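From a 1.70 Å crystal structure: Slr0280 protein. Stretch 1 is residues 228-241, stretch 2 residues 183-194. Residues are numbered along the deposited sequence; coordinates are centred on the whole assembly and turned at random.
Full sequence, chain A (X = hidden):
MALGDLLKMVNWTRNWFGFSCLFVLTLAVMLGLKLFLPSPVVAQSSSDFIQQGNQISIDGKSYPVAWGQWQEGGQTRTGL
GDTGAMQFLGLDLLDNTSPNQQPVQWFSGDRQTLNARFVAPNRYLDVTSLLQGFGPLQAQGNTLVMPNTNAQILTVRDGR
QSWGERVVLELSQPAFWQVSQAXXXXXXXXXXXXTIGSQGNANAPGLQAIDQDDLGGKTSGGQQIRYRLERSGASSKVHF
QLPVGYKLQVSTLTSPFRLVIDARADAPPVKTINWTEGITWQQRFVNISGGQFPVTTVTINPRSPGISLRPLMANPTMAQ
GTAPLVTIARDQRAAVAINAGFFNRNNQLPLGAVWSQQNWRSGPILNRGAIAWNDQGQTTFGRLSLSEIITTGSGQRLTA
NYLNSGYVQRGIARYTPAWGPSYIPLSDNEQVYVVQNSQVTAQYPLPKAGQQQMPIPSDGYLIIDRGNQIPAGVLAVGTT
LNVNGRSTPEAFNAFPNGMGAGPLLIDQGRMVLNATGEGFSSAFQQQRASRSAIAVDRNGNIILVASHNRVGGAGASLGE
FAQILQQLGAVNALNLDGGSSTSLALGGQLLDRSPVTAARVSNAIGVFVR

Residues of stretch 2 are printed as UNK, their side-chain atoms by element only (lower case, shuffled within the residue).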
# COMPACT_ATOMS: atom_id res chain seq x y z
N ARG A 228 -6.62 -25.64 -17.68
CA ARG A 228 -6.99 -26.94 -17.17
C ARG A 228 -7.97 -26.76 -16.03
O ARG A 228 -7.78 -25.89 -15.17
CB ARG A 228 -5.75 -27.67 -16.64
CG ARG A 228 -5.95 -29.15 -16.36
CD ARG A 228 -4.58 -29.78 -16.17
NE ARG A 228 -4.61 -31.24 -16.15
CZ ARG A 228 -4.36 -31.99 -17.22
NH1 ARG A 228 -4.07 -31.42 -18.38
NH2 ARG A 228 -4.41 -33.32 -17.11
N LEU A 229 -9.02 -27.58 -16.04
CA LEU A 229 -10.06 -27.52 -15.04
C LEU A 229 -9.68 -28.38 -13.83
O LEU A 229 -9.20 -29.50 -13.99
CB LEU A 229 -11.36 -28.04 -15.67
CG LEU A 229 -12.73 -27.72 -15.07
CD1 LEU A 229 -12.72 -26.35 -14.44
CD2 LEU A 229 -13.79 -27.77 -16.16
N GLU A 230 -9.88 -27.85 -12.62
CA GLU A 230 -9.77 -28.65 -11.40
C GLU A 230 -11.11 -28.63 -10.68
O GLU A 230 -11.65 -27.56 -10.37
CB GLU A 230 -8.69 -28.11 -10.46
CG GLU A 230 -8.61 -28.88 -9.13
CD GLU A 230 -7.86 -28.13 -8.03
OE1 GLU A 230 -7.48 -26.96 -8.24
OE2 GLU A 230 -7.64 -28.72 -6.94
N ARG A 231 -11.64 -29.81 -10.40
CA ARG A 231 -12.88 -29.92 -9.64
C ARG A 231 -12.56 -29.77 -8.16
O ARG A 231 -11.56 -30.32 -7.67
CB ARG A 231 -13.57 -31.26 -9.90
CG ARG A 231 -14.42 -31.29 -11.17
CD ARG A 231 -13.58 -31.43 -12.43
NE ARG A 231 -14.41 -31.62 -13.62
CZ ARG A 231 -13.93 -31.88 -14.83
NH1 ARG A 231 -12.62 -32.01 -15.02
NH2 ARG A 231 -14.75 -32.03 -15.86
N SER A 232 -13.38 -29.00 -7.45
CA SER A 232 -13.20 -28.80 -6.02
C SER A 232 -14.54 -28.87 -5.30
O SER A 232 -14.98 -27.89 -4.69
CB SER A 232 -12.52 -27.45 -5.76
OG SER A 232 -11.92 -27.40 -4.48
N GLY A 233 -15.21 -30.02 -5.40
CA GLY A 233 -16.50 -30.20 -4.77
C GLY A 233 -17.57 -29.33 -5.41
O GLY A 233 -17.88 -29.48 -6.59
N ALA A 234 -18.12 -28.40 -4.63
CA ALA A 234 -19.17 -27.53 -5.14
C ALA A 234 -18.58 -26.37 -5.95
O ALA A 234 -19.31 -25.53 -6.50
CB ALA A 234 -20.03 -27.01 -3.99
N SER A 235 -17.25 -26.33 -6.04
CA SER A 235 -16.55 -25.29 -6.78
C SER A 235 -15.65 -25.88 -7.86
O SER A 235 -15.43 -27.09 -7.92
CB SER A 235 -15.73 -24.42 -5.83
OG SER A 235 -16.58 -23.68 -4.98
N SER A 236 -15.14 -25.01 -8.71
CA SER A 236 -14.22 -25.40 -9.76
C SER A 236 -13.15 -24.33 -9.92
O SER A 236 -13.38 -23.16 -9.61
CB SER A 236 -14.98 -25.60 -11.07
OG SER A 236 -16.07 -26.50 -10.90
N LYS A 237 -11.98 -24.74 -10.38
CA LYS A 237 -10.91 -23.80 -10.68
C LYS A 237 -10.46 -24.00 -12.11
O LYS A 237 -10.36 -25.13 -12.58
CB LYS A 237 -9.73 -24.01 -9.72
CG LYS A 237 -10.09 -23.72 -8.28
CD LYS A 237 -8.87 -23.77 -7.38
CE LYS A 237 -9.31 -23.67 -5.92
NZ LYS A 237 -8.17 -23.44 -5.00
N VAL A 238 -10.20 -22.89 -12.81
CA VAL A 238 -9.63 -22.96 -14.14
C VAL A 238 -8.22 -22.40 -14.08
O VAL A 238 -8.02 -21.20 -13.84
CB VAL A 238 -10.46 -22.18 -15.17
CG1 VAL A 238 -9.93 -22.46 -16.58
CG2 VAL A 238 -11.94 -22.56 -15.07
N HIS A 239 -7.24 -23.28 -14.27
CA HIS A 239 -5.83 -22.94 -14.13
C HIS A 239 -5.21 -22.59 -15.46
O HIS A 239 -5.25 -23.40 -16.39
CB HIS A 239 -5.08 -24.12 -13.53
CG HIS A 239 -5.51 -24.46 -12.15
ND1 HIS A 239 -4.94 -23.88 -11.03
CD2 HIS A 239 -6.48 -25.28 -11.69
CE1 HIS A 239 -5.53 -24.35 -9.95
NE2 HIS A 239 -6.48 -25.20 -10.32
N PHE A 240 -4.63 -21.39 -15.56
CA PHE A 240 -4.06 -20.90 -16.82
C PHE A 240 -2.55 -20.81 -16.79
O PHE A 240 -1.96 -20.32 -15.81
CB PHE A 240 -4.60 -19.51 -17.15
CG PHE A 240 -6.04 -19.49 -17.59
CD1 PHE A 240 -7.07 -19.47 -16.66
CD2 PHE A 240 -6.36 -19.52 -18.95
CE1 PHE A 240 -8.41 -19.46 -17.08
CE2 PHE A 240 -7.69 -19.51 -19.37
CZ PHE A 240 -8.72 -19.48 -18.44
N GLN A 241 -1.94 -21.23 -17.89
CA GLN A 241 -0.55 -20.92 -18.18
C GLN A 241 -0.55 -19.92 -19.34
O GLN A 241 -0.93 -20.24 -20.47
CB GLN A 241 0.21 -22.19 -18.56
CG GLN A 241 1.70 -21.96 -18.80
CD GLN A 241 2.46 -21.72 -17.50
OE1 GLN A 241 2.15 -22.33 -16.47
NE2 GLN A 241 3.46 -20.84 -17.55
N UNK A 183 2.79 -13.74 -12.19
CA UNK A 183 3.55 -13.89 -13.44
C UNK A 183 2.69 -14.63 -14.48
O UNK A 183 1.59 -14.19 -14.79
c UNK A 183 7.08 -14.58 -11.90
n UNK A 183 6.60 -15.70 -11.08
c UNK A 183 4.89 -14.60 -13.19
c UNK A 183 6.21 -15.60 -9.81
c UNK A 183 5.92 -13.74 -12.45
n UNK A 183 6.23 -14.42 -9.19
n UNK A 183 5.78 -16.68 -9.15
N UNK A 184 3.18 -15.75 -14.99
CA UNK A 184 2.49 -16.47 -16.08
C UNK A 184 1.44 -17.49 -15.62
O UNK A 184 0.77 -18.12 -16.46
o UNK A 184 5.46 -14.24 -16.98
c UNK A 184 5.42 -15.49 -16.99
c UNK A 184 3.51 -17.15 -17.00
c UNK A 184 4.35 -16.17 -17.81
o UNK A 184 6.23 -16.19 -16.34
N UNK A 185 1.27 -17.64 -14.31
CA UNK A 185 0.28 -18.56 -13.76
C UNK A 185 -0.94 -17.76 -13.32
O UNK A 185 -0.82 -16.77 -12.59
o UNK A 185 2.14 -20.65 -10.51
o UNK A 185 3.39 -21.91 -11.80
c UNK A 185 1.93 -20.35 -12.89
c UNK A 185 2.53 -21.01 -11.64
c UNK A 185 0.83 -19.33 -12.55
N UNK A 186 -2.13 -18.18 -13.75
CA UNK A 186 -3.33 -17.52 -13.30
C UNK A 186 -4.39 -18.56 -12.98
O UNK A 186 -4.39 -19.65 -13.54
c UNK A 186 -3.83 -16.52 -14.36
N UNK A 187 -5.29 -18.21 -12.06
CA UNK A 187 -6.37 -19.12 -11.70
C UNK A 187 -7.68 -18.39 -11.48
O UNK A 187 -7.74 -17.35 -10.79
c UNK A 187 -7.19 -20.94 -10.11
c UNK A 187 -5.55 -19.17 -9.30
c UNK A 187 -6.01 -20.02 -10.49
N UNK A 188 -8.73 -18.91 -12.09
CA UNK A 188 -10.08 -18.43 -11.84
C UNK A 188 -10.78 -19.44 -10.94
O UNK A 188 -10.87 -20.63 -11.28
c UNK A 188 -10.20 -17.22 -14.07
c UNK A 188 -10.86 -18.26 -13.18
c UNK A 188 -12.31 -17.87 -12.91
N UNK A 189 -11.24 -19.00 -9.78
CA UNK A 189 -12.00 -19.87 -8.89
C UNK A 189 -13.46 -19.48 -9.02
O UNK A 189 -13.80 -18.30 -8.92
o UNK A 189 -10.15 -19.94 -7.31
c UNK A 189 -11.56 -19.72 -7.41
c UNK A 189 -12.28 -20.73 -6.52
N UNK A 190 -14.31 -20.47 -9.28
CA UNK A 190 -15.75 -20.24 -9.42
C UNK A 190 -16.53 -21.16 -8.49
O UNK A 190 -16.27 -22.37 -8.42
c UNK A 190 -14.72 -20.94 -12.80
c UNK A 190 -16.24 -20.55 -10.84
c UNK A 190 -15.33 -19.92 -11.88
c UNK A 190 -17.69 -20.09 -11.03
N UNK A 191 -17.49 -20.59 -7.77
CA UNK A 191 -18.35 -21.39 -6.91
C UNK A 191 -19.46 -22.02 -7.75
O UNK A 191 -20.64 -21.69 -7.60
c UNK A 191 -19.83 -21.36 -4.82
o UNK A 191 -20.78 -20.82 -4.24
c UNK A 191 -18.93 -20.54 -5.76
n UNK A 191 -19.54 -22.65 -4.65
N UNK A 192 -19.06 -22.89 -8.67
CA UNK A 192 -19.98 -23.65 -9.52
C UNK A 192 -19.37 -25.03 -9.70
O UNK A 192 -18.16 -25.15 -9.92
c UNK A 192 -20.16 -22.97 -10.87
N UNK A 193 -20.20 -26.06 -9.62
CA UNK A 193 -19.71 -27.44 -9.72
C UNK A 193 -19.58 -27.82 -11.18
O UNK A 193 -20.29 -27.29 -12.03
o UNK A 193 -21.94 -28.40 -9.66
c UNK A 193 -20.67 -28.39 -9.01
N UNK A 194 -18.66 -28.73 -11.48
CA UNK A 194 -18.51 -29.22 -12.85
C UNK A 194 -18.78 -30.72 -12.93
O UNK A 194 -17.93 -31.52 -12.54
o UNK A 194 -16.91 -29.61 -14.61
c UNK A 194 -17.11 -28.92 -13.39
O HOH W 1 4.35 -22.59 -14.21
O HOH W 2 -8.73 -20.13 -4.81
O HOH W 3 -16.45 -29.05 -9.64

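Position 183 has seven side-chain atoms: three carbons, a nitrogen, then a carbon carrying two more nitrogens. It reaches nothing of stretch 1. That is a guanidinium, so Arg 183.

Position 184 has three carbons, the third carrying two oxygens. Its CB lies 3.7 Å from NE2 of Gln 241. A carboxylate at that length is Glu 184.

Position 185 has the same atoms. One oxygen takes a hydrogen bond from water 1, which also donates to Gln 241 OE1 (3.2 Å from the water O). It is Glu 185, and that oxygen is OE2, 2.7 Å from the water O.

Position 186 has one carbon, the CB, 4.2 Å from CB of Phe 240. It is Ala 186.

Position 187 has three carbons, forked at the first. One arm lies over one face of the His 239 ring, 3.8 Å from its CE1, a CH-pi contact. It is Val 187, and that arm is CG2.

Position 188 has the same fork on the other face of the sheet. Its CB is 4.4 Å from CB of Val 238, and one arm is 4.2 Å from CE1 of Phe 240. It is Val 188; that arm is CG2.

Position 189 has a first carbon carrying one oxygen and one carbon. The oxygen lies 3.9 Å from CG of Lys 237. It is Thr 189.

Position 190 has four carbons, forked at the first, with one arm two carbons long. The end of that arm meets CG2 of Val 238 at 3.9 Å. It is Ile 190.

Position 191 has two carbons, the second carrying an oxygen and a nitrogen. The nitrogen donates to OG of Ser 235 at 3.2 Å. It is Asn 191.

Position 192 has one carbon. This CB points away, but the backbone O accepts from OG of Ser 236 at 2.7 Å. It is Ala 192.

Position 193 has one carbon, then one oxygen. Its CB is 3.9 Å from O of Gly 233. It is Ser 193.

Position 194 has the same atoms. The oxygen accepts a weak hydrogen bond from NE of Arg 231 at 3.4 Å. It is Ser 194.

The contact is an antiparallel strand pairing. Backbone N and O atoms bond in both directions at Phe 240 with Ala 186, Val 238 with Val 188, and Ser 236 with Ile 190. The side chains of these pairs share one face, where the apolar contacts form. Lys 237, His 239, Thr 189 and Val 187 lie on the other, partly exposed face. Past Ile 190 the ladder gives way to side-chain hydrogen bonds and to water 3, which accepts from Ser 194 N and donates to Ser 235 O.

Stretch 2 183-194: REEAVVTINASS
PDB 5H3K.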